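PDB 6LKG: sensor protein kinase HptS from Staphylococcus aureus, which probably acts as the sensing partner of a two-component system, a histidine kinase whose external sensor domain passes a hexose-phosphate signal across the membrane. Local coordinates for residues S13-E18 and K158-D163; F87-L92 and M100-M105. All coordinates share one frame; numbering follows the deposited sequence.

Contact 1: S13-E18 and K158-D163; sequences SLHHTE and KLNHAD
His15 reaches out from helix 3-27 and lays its ring against Asn160 in the loop after strand 153-158. With CG anti to the carbonyl carbon (chi1 -70°), the ring comes to lie across the amide of Asn160. From CB the side chain meets Asn160 first at CG, 3.6 Å from Asn160 ND2. ND1 of His15 comes within 3.0 Å of Asn160 ND2, but the angle is poor and this pair forms no hydrogen bond. Instead the amide nitrogen sits over the ring face, offset toward the rim. CE1 of His15 lies 3.2 Å from Asn160 OD1. The ring and amide planes are 26° apart, so the groups stack. Asn160 CB adds a CH-pi contact 4.0 Å from the His15 ring centroid. At the ring edge, His15 NE2 meets Leu159 CA at 3.5 Å. Deeper in, Leu14 CD1 touches Leu159 CD2. On the next turn, Glu18 CD packs on His161 CB at 3.3 Å, its carboxylate 18° from the imidazole plane. The polar end of His161 is engaged elsewhere: NE2 is hydrogen-bonded to Tyr85 OH. The Asn160 amide thus stacks on the imidazole rather than bonding to ND1, and the apolar contacts beside it need no fixed ring proton.

Contact 2: F87-L92 and M100-M105; sequences FSTHQL and MLKIYM
A first torsion of -155° puts the Phe87 ring opposite the backbone N, on the side of Met105. In Met105, CG is likewise opposite the backbone N (chi1 -180°), and the extended chain carries SD onward beside the ring. Phe87 CD2 touches Met105 CB at 3.9 Å. Met105 SD stands 5.4 Å from the ring centroid, an oblique Met-aromatic contact.

The N-to-C directions of segments 87-92 and 100-105 are 163° apart, so they pair antiparallel. Leu101 N to His90 O is short, 2.7 Å, and His90 N returns a bond to Leu101 O. Ile103 N bonds to Ser88 O. At the Phe87 end the register slips. Phe87 N donates to Ile103 O at 2.8 Å, while Ser88 N reaches that oxygen only weakly, at 3.4 Å. Phe87 and Ser88 thus share Ile103, a classic beta bulge.

This is the hairpin of strands 85-93 and 98-107, in a four-stranded antiparallel sheet of order 2-1-4-3. The topology is consistent with a PAS-like sensor domain. Helix 3-27 lies on the face carrying Ser88 and Ile103, where both touch Ile21. Ser88 OG packs on Ile103 CG1 at 3.5 Å; it is buried and has no polar partner in the model. Leu92 CD1 rests on Leu101 CB on this face.

Thr89, Gln91, Met100 and Lys102 line the other face. Thr89 and Lys102 run alongside each other and point the same way, with Thr89 OG1 3.6 Å from Lys102 NZ. Gln91 folds back at its second torsion. Its NE2 reaches over to Met100 SD at 3.5 Å, and Thr89 CG2 approaches the same sulfur obliquely.

In the fold
Contact 2 is nested inside the long chain loop that contact 1 closes, and the two centres are 14 Å apart. They meet around the bulged start of strand 85-93. His161 CE1 lies 3.6 Å from Phe87 CE1, and Glu18 CG packs on the same Phe87 carbon at 3.7 Å. Leu14 CD2 touches Met105 SD at 3.6 Å. Leu14, Glu18 and His161 therefore serve both contacts. Contact 1 brings the loop linking strands 153-158 and 164-170 of the second sheet to helix 3-27, while contact 2 lies within the other sheet. No ligand is described at these residues, and their role in signalling is not established.

Contact 1: S13-E18 and K158-D163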
# COMPACT_ATOMS: atom_id res chain seq x y z
N SER D 13 21.43 -6.07 -15.88
CA SER D 13 20.11 -5.65 -16.35
C SER D 13 19.85 -4.18 -16.04
O SER D 13 19.31 -3.46 -16.88
CB SER D 13 19.03 -6.54 -15.71
OG SER D 13 17.75 -6.21 -16.21
N LEU D 14 20.23 -3.73 -14.84
CA LEU D 14 20.02 -2.33 -14.49
C LEU D 14 20.89 -1.41 -15.33
O LEU D 14 20.44 -0.34 -15.75
CB LEU D 14 20.29 -2.12 -13.00
CG LEU D 14 19.27 -2.76 -12.05
CD1 LEU D 14 19.74 -2.68 -10.61
CD2 LEU D 14 17.90 -2.12 -12.21
N HIS D 15 22.13 -1.82 -15.61
CA HIS D 15 23.01 -1.02 -16.46
C HIS D 15 22.44 -0.91 -17.87
O HIS D 15 22.52 0.16 -18.49
CB HIS D 15 24.41 -1.64 -16.49
CG HIS D 15 25.15 -1.51 -15.20
ND1 HIS D 15 26.39 -2.08 -14.99
CD2 HIS D 15 24.83 -0.88 -14.04
CE1 HIS D 15 26.80 -1.81 -13.77
NE2 HIS D 15 25.87 -1.08 -13.17
N HIS D 16 21.88 -2.00 -18.39
CA HIS D 16 21.27 -1.96 -19.72
C HIS D 16 20.07 -1.02 -19.75
O HIS D 16 19.92 -0.24 -20.69
CB HIS D 16 20.85 -3.37 -20.14
CG HIS D 16 20.10 -3.40 -21.43
ND1 HIS D 16 18.72 -3.44 -21.48
CD2 HIS D 16 20.52 -3.39 -22.72
CE1 HIS D 16 18.32 -3.46 -22.73
NE2 HIS D 16 19.39 -3.43 -23.51
N THR D 17 19.21 -1.09 -18.74
CA THR D 17 18.06 -0.19 -18.69
C THR D 17 18.51 1.27 -18.62
O THR D 17 17.97 2.12 -19.34
CB THR D 17 17.17 -0.53 -17.49
OG1 THR D 17 16.53 -1.79 -17.71
CG2 THR D 17 16.11 0.55 -17.28
N GLU D 18 19.50 1.56 -17.79
CA GLU D 18 19.96 2.94 -17.64
C GLU D 18 20.63 3.43 -18.91
O GLU D 18 20.50 4.60 -19.28
CB GLU D 18 20.90 3.05 -16.44
CG GLU D 18 21.00 4.46 -15.89
CD GLU D 18 22.06 5.29 -16.58
OE1 GLU D 18 22.95 4.70 -17.22
OE2 GLU D 18 22.00 6.53 -16.46
N LYS D 158 28.32 -1.93 -6.96
CA LYS D 158 28.03 -0.54 -7.28
C LYS D 158 27.44 -0.43 -8.68
O LYS D 158 27.91 -1.09 -9.61
CB LYS D 158 29.29 0.33 -7.19
CG LYS D 158 28.99 1.82 -7.30
CD LYS D 158 30.25 2.66 -7.46
CE LYS D 158 29.90 4.08 -7.91
NZ LYS D 158 29.45 4.13 -9.33
N LEU D 159 26.42 0.40 -8.81
CA LEU D 159 25.81 0.67 -10.11
C LEU D 159 26.56 1.80 -10.81
O LEU D 159 27.15 2.67 -10.17
CB LEU D 159 24.33 1.04 -9.95
CG LEU D 159 23.49 0.05 -9.14
CD1 LEU D 159 22.05 0.52 -9.02
CD2 LEU D 159 23.56 -1.34 -9.76
N ASN D 160 26.54 1.77 -12.14
CA ASN D 160 27.41 2.65 -12.92
C ASN D 160 26.92 4.09 -12.92
O ASN D 160 27.73 5.02 -12.90
CB ASN D 160 27.53 2.15 -14.36
CG ASN D 160 28.34 0.88 -14.47
OD1 ASN D 160 29.04 0.50 -13.54
ND2 ASN D 160 28.26 0.23 -15.63
N HIS D 161 25.60 4.29 -12.94
CA HIS D 161 25.05 5.61 -13.21
C HIS D 161 25.10 6.56 -12.02
O HIS D 161 24.89 7.76 -12.21
CB HIS D 161 23.60 5.48 -13.68
CG HIS D 161 22.66 5.00 -12.62
ND1 HIS D 161 22.63 3.69 -12.19
CD2 HIS D 161 21.71 5.65 -11.91
CE1 HIS D 161 21.71 3.55 -11.26
NE2 HIS D 161 21.13 4.73 -11.07
N ALA D 162 25.37 6.08 -10.81
CA ALA D 162 25.37 6.94 -9.64
C ALA D 162 26.16 6.27 -8.53
O ALA D 162 26.62 5.13 -8.67
CB ALA D 162 23.94 7.26 -9.19
N ASP D 163 26.32 6.99 -7.42
CA ASP D 163 26.97 6.44 -6.23
C ASP D 163 25.97 5.59 -5.44
O ASP D 163 25.73 5.79 -4.26
CB ASP D 163 27.54 7.57 -5.37
CG ASP D 163 29.02 7.78 -5.59
OD1 ASP D 163 29.47 7.72 -6.76
OD2 ASP D 163 29.74 8.03 -4.60

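Contact 2: F87-L92 and M100-M105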
# COMPACT_ATOMS: atom_id res chain seq x y z
N PHE D 87 15.23 6.68 -10.87
CA PHE D 87 16.27 6.06 -11.68
C PHE D 87 16.99 7.07 -12.56
O PHE D 87 18.20 6.93 -12.77
CB PHE D 87 15.63 4.96 -12.54
CG PHE D 87 16.58 3.88 -12.98
CD1 PHE D 87 17.95 4.05 -12.96
CD2 PHE D 87 16.08 2.63 -13.32
CE1 PHE D 87 18.80 3.03 -13.35
CE2 PHE D 87 16.92 1.60 -13.69
CZ PHE D 87 18.28 1.81 -13.71
N SER D 88 16.31 8.12 -13.00
CA SER D 88 16.98 9.21 -13.70
C SER D 88 16.09 10.44 -13.66
O SER D 88 14.86 10.34 -13.60
CB SER D 88 17.32 8.83 -15.14
OG SER D 88 16.16 8.77 -15.95
N THR D 89 16.72 11.61 -13.71
CA THR D 89 16.04 12.89 -13.73
C THR D 89 16.73 13.76 -14.76
O THR D 89 17.95 13.94 -14.70
CB THR D 89 16.05 13.58 -12.36
OG1 THR D 89 15.47 12.71 -11.37
CG2 THR D 89 15.27 14.88 -12.41
N HIS D 90 15.96 14.31 -15.70
CA HIS D 90 16.52 15.12 -16.77
C HIS D 90 15.67 16.36 -16.99
O HIS D 90 14.44 16.31 -16.88
CB HIS D 90 16.62 14.32 -18.08
CG HIS D 90 17.58 13.17 -18.01
ND1 HIS D 90 17.31 11.95 -18.58
CD2 HIS D 90 18.80 13.06 -17.43
CE1 HIS D 90 18.33 11.13 -18.37
NE2 HIS D 90 19.24 11.78 -17.67
N GLN D 91 16.33 17.46 -17.31
CA GLN D 91 15.67 18.68 -17.75
C GLN D 91 15.77 18.73 -19.27
O GLN D 91 16.88 18.81 -19.82
CB GLN D 91 16.31 19.92 -17.13
CG GLN D 91 16.30 19.93 -15.61
CD GLN D 91 14.90 19.94 -15.03
OE1 GLN D 91 13.99 20.55 -15.58
NE2 GLN D 91 14.72 19.25 -13.91
N LEU D 92 14.63 18.68 -19.95
CA LEU D 92 14.59 18.59 -21.40
C LEU D 92 14.08 19.90 -21.99
O LEU D 92 13.13 20.50 -21.47
CB LEU D 92 13.70 17.43 -21.86
CG LEU D 92 14.04 16.07 -21.25
CD1 LEU D 92 13.07 15.01 -21.75
CD2 LEU D 92 15.47 15.69 -21.57
N MET D 100 10.69 18.62 -17.03
CA MET D 100 11.46 17.67 -16.25
C MET D 100 10.96 16.26 -16.55
O MET D 100 9.75 16.00 -16.51
CB MET D 100 11.34 17.96 -14.76
CG MET D 100 12.11 16.97 -13.89
SD MET D 100 12.21 17.47 -12.16
CE MET D 100 10.47 17.55 -11.74
N LEU D 101 11.89 15.36 -16.85
CA LEU D 101 11.57 13.95 -17.07
C LEU D 101 12.16 13.13 -15.93
O LEU D 101 13.38 13.14 -15.72
CB LEU D 101 12.11 13.47 -18.42
CG LEU D 101 11.88 11.98 -18.70
CD1 LEU D 101 10.39 11.68 -18.81
CD2 LEU D 101 12.61 11.54 -19.96
N LYS D 102 11.30 12.43 -15.21
CA LYS D 102 11.70 11.48 -14.18
C LYS D 102 11.33 10.07 -14.63
O LYS D 102 10.24 9.85 -15.15
CB LYS D 102 11.04 11.78 -12.84
CG LYS D 102 11.62 12.96 -12.08
CD LYS D 102 10.85 13.20 -10.79
CE LYS D 102 11.37 14.41 -10.04
NZ LYS D 102 12.78 14.22 -9.59
N ILE D 103 12.24 9.12 -14.41
CA ILE D 103 12.00 7.72 -14.72
C ILE D 103 12.11 6.94 -13.42
O ILE D 103 13.15 6.99 -12.75
CB ILE D 103 13.00 7.18 -15.76
CG1 ILE D 103 12.93 7.99 -17.05
CG2 ILE D 103 12.70 5.71 -16.05
CD1 ILE D 103 11.63 7.89 -17.78
N TYR D 104 11.04 6.24 -13.06
CA TYR D 104 11.00 5.43 -11.85
C TYR D 104 10.98 3.96 -12.22
O TYR D 104 10.39 3.57 -13.23
CB TYR D 104 9.77 5.75 -11.00
CG TYR D 104 9.77 7.11 -10.34
CD1 TYR D 104 10.35 7.29 -9.09
CD2 TYR D 104 9.18 8.21 -10.95
CE1 TYR D 104 10.35 8.53 -8.47
CE2 TYR D 104 9.18 9.45 -10.34
CZ TYR D 104 9.76 9.60 -9.10
OH TYR D 104 9.76 10.83 -8.49
N MET D 105 11.63 3.13 -11.41
CA MET D 105 11.56 1.68 -11.53
C MET D 105 10.76 1.14 -10.36
O MET D 105 11.19 1.25 -9.20
CB MET D 105 12.96 1.06 -11.58
CG MET D 105 12.94 -0.46 -11.71
SD MET D 105 14.51 -1.23 -11.28
CE MET D 105 14.52 -1.03 -9.50